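Local coordinates for citrate synthase (Thermotoga maritima, PDB 2P2W) that catalyses, as a citrate synthase, the condensation of oxaloacetate with acetyl-CoA and water to give citrate and CoA, probably for the tricarboxylic acid cycle, at the interface of chains A and B. Coordinates in Å, arbitrary orientation; residue numbers count along the deposited sequence, not the author numbering. Chains: chain A/B, Citrate synthase.

Contact 1 and contact 2 belong to one two-fold interface between the two copies of citrate synthase, and each has a twin with the chains exchanged. The centres of their C-alpha atoms lie about 14 Å apart. On chain A the two run into each other: the loop 176-179 of contact 1 leads straight into helix 180-189, which starts contact 2. Contact 1 brings an arginine of the partner close to the predicted catalytic A:His250. Contact 2 joins helices and the turn before A:His211, and its centre is about 11 Å from A:Asp300, the other predicted catalytic residue. The subunit interface thus probably borders the active site.

Contact 1: the interface of chains A and B. Residues chain A 19, 176-179, 250, 252; chain B 344.
Chain A meets its partner here with the loop 176-179, whose A:Asp177 has positive phi (57°), while B:Arg344 lies in an extended loop just before strand 346-349. This is the edge of the active site in the citrate synthase family, where an arginine from the other subunit helps to bind the substrate carboxylates; B:Arg344 is likely to be that residue. A:His250 is a predicted catalytic residue.

B:Arg344 has CG anti to the backbone N (chi1 -156°), and its chain bends at chi2. The guanidinium is thereby laid between two parts of chain A. One face lies against the backbone, with A:Asn179 CA 3.6 Å from B:Arg344 CZ and offset toward the rim. The opposite face receives the methyl A:Val252 CG2, 3.7 Å from B:Arg344 CZ and over the centre of the group. A:Leu19 comes tip to tip, its CD2 3.5 Å from B:Arg344 NH2.

The carboxylate of A:Asp177 stands at the guanidinium edge, in its plane. A:Asp177 OD2 forms a long salt bridge with B:Arg344 NH1 at 3.5 Å, and the hydrogen bond in it is weak.

A:Asn179 has CG in the crowded position between backbone N and carbonyl carbon (chi1 50°). Its amide ND2 gives a hydrogen bond of 3.1 Å to A:Gln176 O from above the carbonyl plane, which ties the loop together. The backbone N of A:Val252 donates to A:His250 ND1 at 2.7 Å, nearly in the ring plane. This helps fix the imidazole. A:His250 NE2 lies 4.8 Å from B:Arg344 NH2, a nearby charge that may disfavour protonation of the histidine.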
loop_
_atom_site.group_PDB
_atom_site.type_symbol
_atom_site.label_atom_id
_atom_site.label_comp_id
_atom_site.label_asym_id
_atom_site.label_seq_id
_atom_site.Cartn_x
_atom_site.Cartn_y
_atom_site.Cartn_z
ATOM N N LEU A 19 -3.249 -11.072 20.670
ATOM C CA LEU A 19 -3.696 -12.215 19.894
ATOM C C LEU A 19 -3.072 -13.479 20.480
ATOM O O LEU A 19 -1.866 -13.683 20.375
ATOM C CB LEU A 19 -3.265 -12.048 18.438
ATOM C CG LEU A 19 -3.529 -13.205 17.474
ATOM C CD1 LEU A 19 -5.004 -13.553 17.470
ATOM C CD2 LEU A 19 -3.063 -12.810 16.080
ATOM N N GLN A 176 -6.768 -6.955 14.612
ATOM C CA GLN A 176 -6.081 -8.208 14.920
ATOM C C GLN A 176 -4.566 -8.209 14.733
ATOM O O GLN A 176 -4.025 -8.887 13.857
ATOM C CB GLN A 176 -6.677 -9.403 14.167
ATOM C CG GLN A 176 -6.081 -10.716 14.700
ATOM C CD GLN A 176 -6.945 -11.932 14.442
ATOM O OE1 GLN A 176 -7.855 -12.241 15.212
ATOM N NE2 GLN A 176 -6.660 -12.631 13.349
ATOM N N ASP A 177 -3.889 -7.434 15.571
ATOM C CA ASP A 177 -2.433 -7.378 15.567
ATOM C C ASP A 177 -1.819 -6.993 14.217
ATOM O O ASP A 177 -2.401 -6.220 13.453
ATOM C CB ASP A 177 -1.895 -8.735 16.047
ATOM C CG ASP A 177 -0.482 -8.653 16.596
ATOM O OD1 ASP A 177 -0.209 -7.756 17.420
ATOM O OD2 ASP A 177 0.349 -9.501 16.207
ATOM N N ILE A 178 -0.646 -7.547 13.917
ATOM C CA ILE A 178 0.045 -7.199 12.683
ATOM C C ILE A 178 -0.183 -8.140 11.505
ATOM O O ILE A 178 0.744 -8.801 11.025
ATOM C CB ILE A 178 1.562 -7.055 12.935
ATOM C CG1 ILE A 178 1.803 -6.379 14.289
ATOM C CG2 ILE A 178 2.192 -6.218 11.832
ATOM C CD1 ILE A 178 1.179 -4.989 14.432
ATOM N N ASN A 179 -1.427 -8.191 11.040
ATOM C CA ASN A 179 -1.782 -9.019 9.897
ATOM C C ASN A 179 -1.225 -8.315 8.659
ATOM O O ASN A 179 -0.742 -7.186 8.750
ATOM C CB ASN A 179 -3.302 -9.162 9.818
ATOM C CG ASN A 179 -4.009 -7.829 9.895
ATOM O OD1 ASN A 179 -4.143 -7.125 8.897
ATOM N ND2 ASN A 179 -4.449 -7.464 11.094
ATOM N N HIS A 250 -4.376 -20.260 9.301
ATOM C CA HIS A 250 -4.013 -18.977 9.873
ATOM C C HIS A 250 -2.542 -19.000 10.265
ATOM O O HIS A 250 -1.979 -20.057 10.574
ATOM C CB HIS A 250 -4.890 -18.677 11.097
ATOM C CG HIS A 250 -4.886 -17.238 11.506
ATOM N ND1 HIS A 250 -3.893 -16.684 12.286
ATOM C CD2 HIS A 250 -5.747 -16.230 11.223
ATOM C CE1 HIS A 250 -4.145 -15.398 12.469
ATOM N NE2 HIS A 250 -5.264 -15.098 11.833
ATOM N N VAL A 252 -1.289 -17.283 12.864
ATOM C CA VAL A 252 -1.177 -17.265 14.320
ATOM C C VAL A 252 -2.048 -18.253 15.093
ATOM O O VAL A 252 -1.556 -18.947 15.981
ATOM C CB VAL A 252 -1.448 -15.840 14.857
ATOM C CG1 VAL A 252 -1.142 -15.774 16.345
ATOM C CG2 VAL A 252 -0.606 -14.828 14.081
ATOM N N ARG B 344 3.431 -12.031 7.280
ATOM C CA ARG B 344 2.560 -11.789 8.424
ATOM C C ARG B 344 3.359 -11.909 9.718
ATOM O O ARG B 344 3.458 -12.994 10.302
ATOM C CB ARG B 344 1.433 -12.833 8.399
ATOM C CG ARG B 344 0.133 -12.449 9.109
ATOM C CD ARG B 344 0.308 -12.180 10.596
ATOM N NE ARG B 344 -0.998 -12.020 11.237
ATOM C CZ ARG B 344 -1.184 -11.535 12.458
ATOM N NH1 ARG B 344 -0.143 -11.148 13.193
ATOM N NH2 ARG B 344 -2.414 -11.444 12.946
#

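Contact 2: the interface of chains A and B. Residues chain A 180, 184, 201, 204-205, 207-211; chain B 188, 191-193, 197.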
loop_
_atom_site.group_PDB
_atom_site.type_symbol
_atom_site.label_atom_id
_atom_site.label_comp_id
_atom_site.label_asym_id
_atom_site.label_seq_id
_atom_site.Cartn_x
_atom_site.Cartn_y
_atom_site.Cartn_z
ATOM N N ALA A 180 -1.290 -8.970 7.508
ATOM C CA ALA A 180 -0.749 -8.399 6.276
ATOM C C ALA A 180 -1.201 -6.978 5.937
ATOM O O ALA A 180 -0.374 -6.145 5.571
ATOM C CB ALA A 180 -1.034 -9.329 5.099
ATOM N N ALA A 184 1.051 -3.650 6.048
ATOM C CA ALA A 184 1.241 -2.815 4.859
ATOM C C ALA A 184 1.067 -1.343 5.247
ATOM O O ALA A 184 1.833 -0.477 4.825
ATOM C CB ALA A 184 0.228 -3.201 3.777
ATOM N N GLY A 201 -2.839 1.361 0.913
ATOM C CA GLY A 201 -1.957 0.214 0.792
ATOM C C GLY A 201 -2.563 -0.964 1.544
ATOM O O GLY A 201 -2.541 -2.102 1.066
ATOM N N GLY A 204 -5.206 -2.636 -0.421
ATOM C CA GLY A 204 -4.649 -3.499 -1.449
ATOM C C GLY A 204 -4.290 -4.873 -0.914
ATOM O O GLY A 204 -4.517 -5.886 -1.575
ATOM N N ALA A 205 -3.725 -4.906 0.289
ATOM C CA ALA A 205 -3.342 -6.165 0.920
ATOM C C ALA A 205 -4.565 -6.964 1.371
ATOM O O ALA A 205 -4.624 -8.184 1.196
ATOM C CB ALA A 205 -2.440 -5.894 2.113
ATOM N N LYS A 207 -7.382 -7.023 0.100
ATOM C CA LYS A 207 -8.030 -7.510 -1.113
ATOM C C LYS A 207 -7.546 -8.883 -1.583
ATOM O O LYS A 207 -8.297 -9.627 -2.222
ATOM C CB LYS A 207 -7.827 -6.479 -2.230
ATOM C CG LYS A 207 -8.599 -6.751 -3.513
ATOM C CD LYS A 207 -8.353 -5.647 -4.530
ATOM C CE LYS A 207 -9.203 -5.829 -5.775
ATOM N NZ LYS A 207 -8.691 -4.994 -6.895
ATOM N N GLY A 208 -6.297 -9.218 -1.269
ATOM C CA GLY A 208 -5.731 -10.493 -1.687
ATOM C C GLY A 208 -6.470 -11.733 -1.206
ATOM O O GLY A 208 -6.983 -11.757 -0.083
ATOM N N PRO A 209 -6.531 -12.792 -2.035
ATOM C CA PRO A 209 -7.206 -14.056 -1.743
ATOM C C PRO A 209 -6.578 -14.796 -0.547
ATOM O O PRO A 209 -7.197 -15.629 0.102
ATOM C CB PRO A 209 -7.137 -14.933 -2.990
ATOM C CG PRO A 209 -6.053 -14.362 -3.892
ATOM C CD PRO A 209 -5.986 -12.846 -3.386
ATOM N N LEU A 210 -5.287 -14.493 -0.300
ATOM C CA LEU A 210 -4.606 -15.098 0.847
ATOM C C LEU A 210 -4.790 -14.269 2.123
ATOM O O LEU A 210 -4.185 -14.513 3.164
ATOM C CB LEU A 210 -3.112 -15.204 0.517
ATOM C CG LEU A 210 -2.816 -16.248 -0.561
ATOM C CD1 LEU A 210 -1.332 -16.623 -0.615
ATOM C CD2 LEU A 210 -3.581 -17.551 -0.346
ATOM N N HIS A 211 -5.625 -13.220 2.001
ATOM C CA HIS A 211 -5.930 -12.388 3.158
ATOM C C HIS A 211 -7.438 -12.143 3.250
ATOM O O HIS A 211 -8.249 -13.066 3.262
ATOM C CB HIS A 211 -5.185 -11.052 3.012
ATOM C CG HIS A 211 -5.189 -10.277 4.308
ATOM N ND1 HIS A 211 -5.646 -10.769 5.488
ATOM C CD2 HIS A 211 -4.682 -8.990 4.537
ATOM C CE1 HIS A 211 -5.418 -9.803 6.401
ATOM N NE2 HIS A 211 -4.841 -8.726 5.860
ATOM N N ILE B 188 1.923 -6.488 0.105
ATOM C CA ILE B 188 0.631 -6.554 -0.559
ATOM C C ILE B 188 0.618 -7.713 -1.551
ATOM O O ILE B 188 -0.357 -8.459 -1.630
ATOM C CB ILE B 188 0.323 -5.226 -1.283
ATOM C CG1 ILE B 188 0.169 -4.116 -0.241
ATOM C CG2 ILE B 188 -0.943 -5.365 -2.133
ATOM C CD1 ILE B 188 0.186 -2.711 -0.805
ATOM N N THR B 191 -0.145 -11.413 -0.440
ATOM C CA THR B 191 -1.532 -11.870 -0.218
ATOM C C THR B 191 -2.219 -12.354 -1.521
ATOM O O THR B 191 -3.395 -12.720 -1.563
ATOM C CB THR B 191 -2.339 -10.709 0.362
ATOM O OG1 THR B 191 -2.522 -9.720 -0.653
ATOM C CG2 THR B 191 -1.610 -10.073 1.551
ATOM N N LEU B 192 -1.423 -12.295 -2.592
ATOM C CA LEU B 192 -1.776 -12.600 -3.966
ATOM C C LEU B 192 -2.705 -11.538 -4.546
ATOM O O LEU B 192 -3.482 -11.794 -5.455
ATOM C CB LEU B 192 -2.409 -13.998 -3.990
ATOM C CG LEU B 192 -1.352 -15.093 -3.808
ATOM C CD1 LEU B 192 -1.862 -16.480 -4.195
ATOM C CD2 LEU B 192 -0.092 -14.852 -4.641
ATOM N N SER B 193 -2.621 -10.307 -3.986
ATOM C CA SER B 193 -3.464 -9.241 -4.519
ATOM C C SER B 193 -2.990 -8.878 -5.912
ATOM O O SER B 193 -1.941 -9.336 -6.346
ATOM C CB SER B 193 -3.349 -8.025 -3.580
ATOM O OG SER B 193 -4.344 -7.039 -3.918
ATOM N N SER B 197 -2.750 -3.014 -7.045
ATOM C CA SER B 197 -2.812 -2.823 -5.604
ATOM C C SER B 197 -1.406 -2.751 -5.013
ATOM O O SER B 197 -1.133 -1.919 -4.144
ATOM C CB SER B 197 -3.594 -3.960 -4.943
ATOM O OG SER B 197 -4.972 -3.884 -5.265
#
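B:Thr191 points its side chain at the end of helix 195-207 of chain A, and B:Leu192 crosses the A:Pro209 and A:Leu210 side chains beside it. The patch is part of the helical subunit interface typical of the citrate synthase family, with helices 180-189 and 195-207 contributing from both chains.

B:Thr191 has OG1 in the crowded position between the backbone N and the carbonyl carbon (chi1 70°). The hydroxyl lies between two carbonyls. It is 2.7 Å from B:Ile188 O in its own chain and 3.2 Å from A:Ala205 O, on a lone pair of that oxygen; its one proton can serve one bond at a time. Its methyl CG2 turns to the other side and meets A:Ala180 CB at 3.7 Å. An alanine here would lose both the hydroxyl and this methyl, and would probably loosen the hold on the end of the helix.

B:Ser193 has OG anti to the backbone N (chi1 -169°). This carries the hydroxyl to A:Gly204 O, to which it donates at 2.6 Å in the carbonyl plane. A:Gly204 has no side chain, so B:Ser197 CB also packs on its CA at 3.7 Å.

The turn after the helix is held by its backbone. A:Leu210 N donates to B:Thr191 O at 2.9 Å, approaching from above the carbonyl plane. A:Leu210 and B:Leu192 cross obliquely, with A:Leu210 CD1 against B:Leu192 CG at 3.5 Å. A:Pro209 lies at about a right angle to B:Leu192, its ring CG against the leucine CB. At the other end, B:Ile188 directs CD1 at A:Gly201 O, 3.4 Å away, and rests CG2 along A:Gly204.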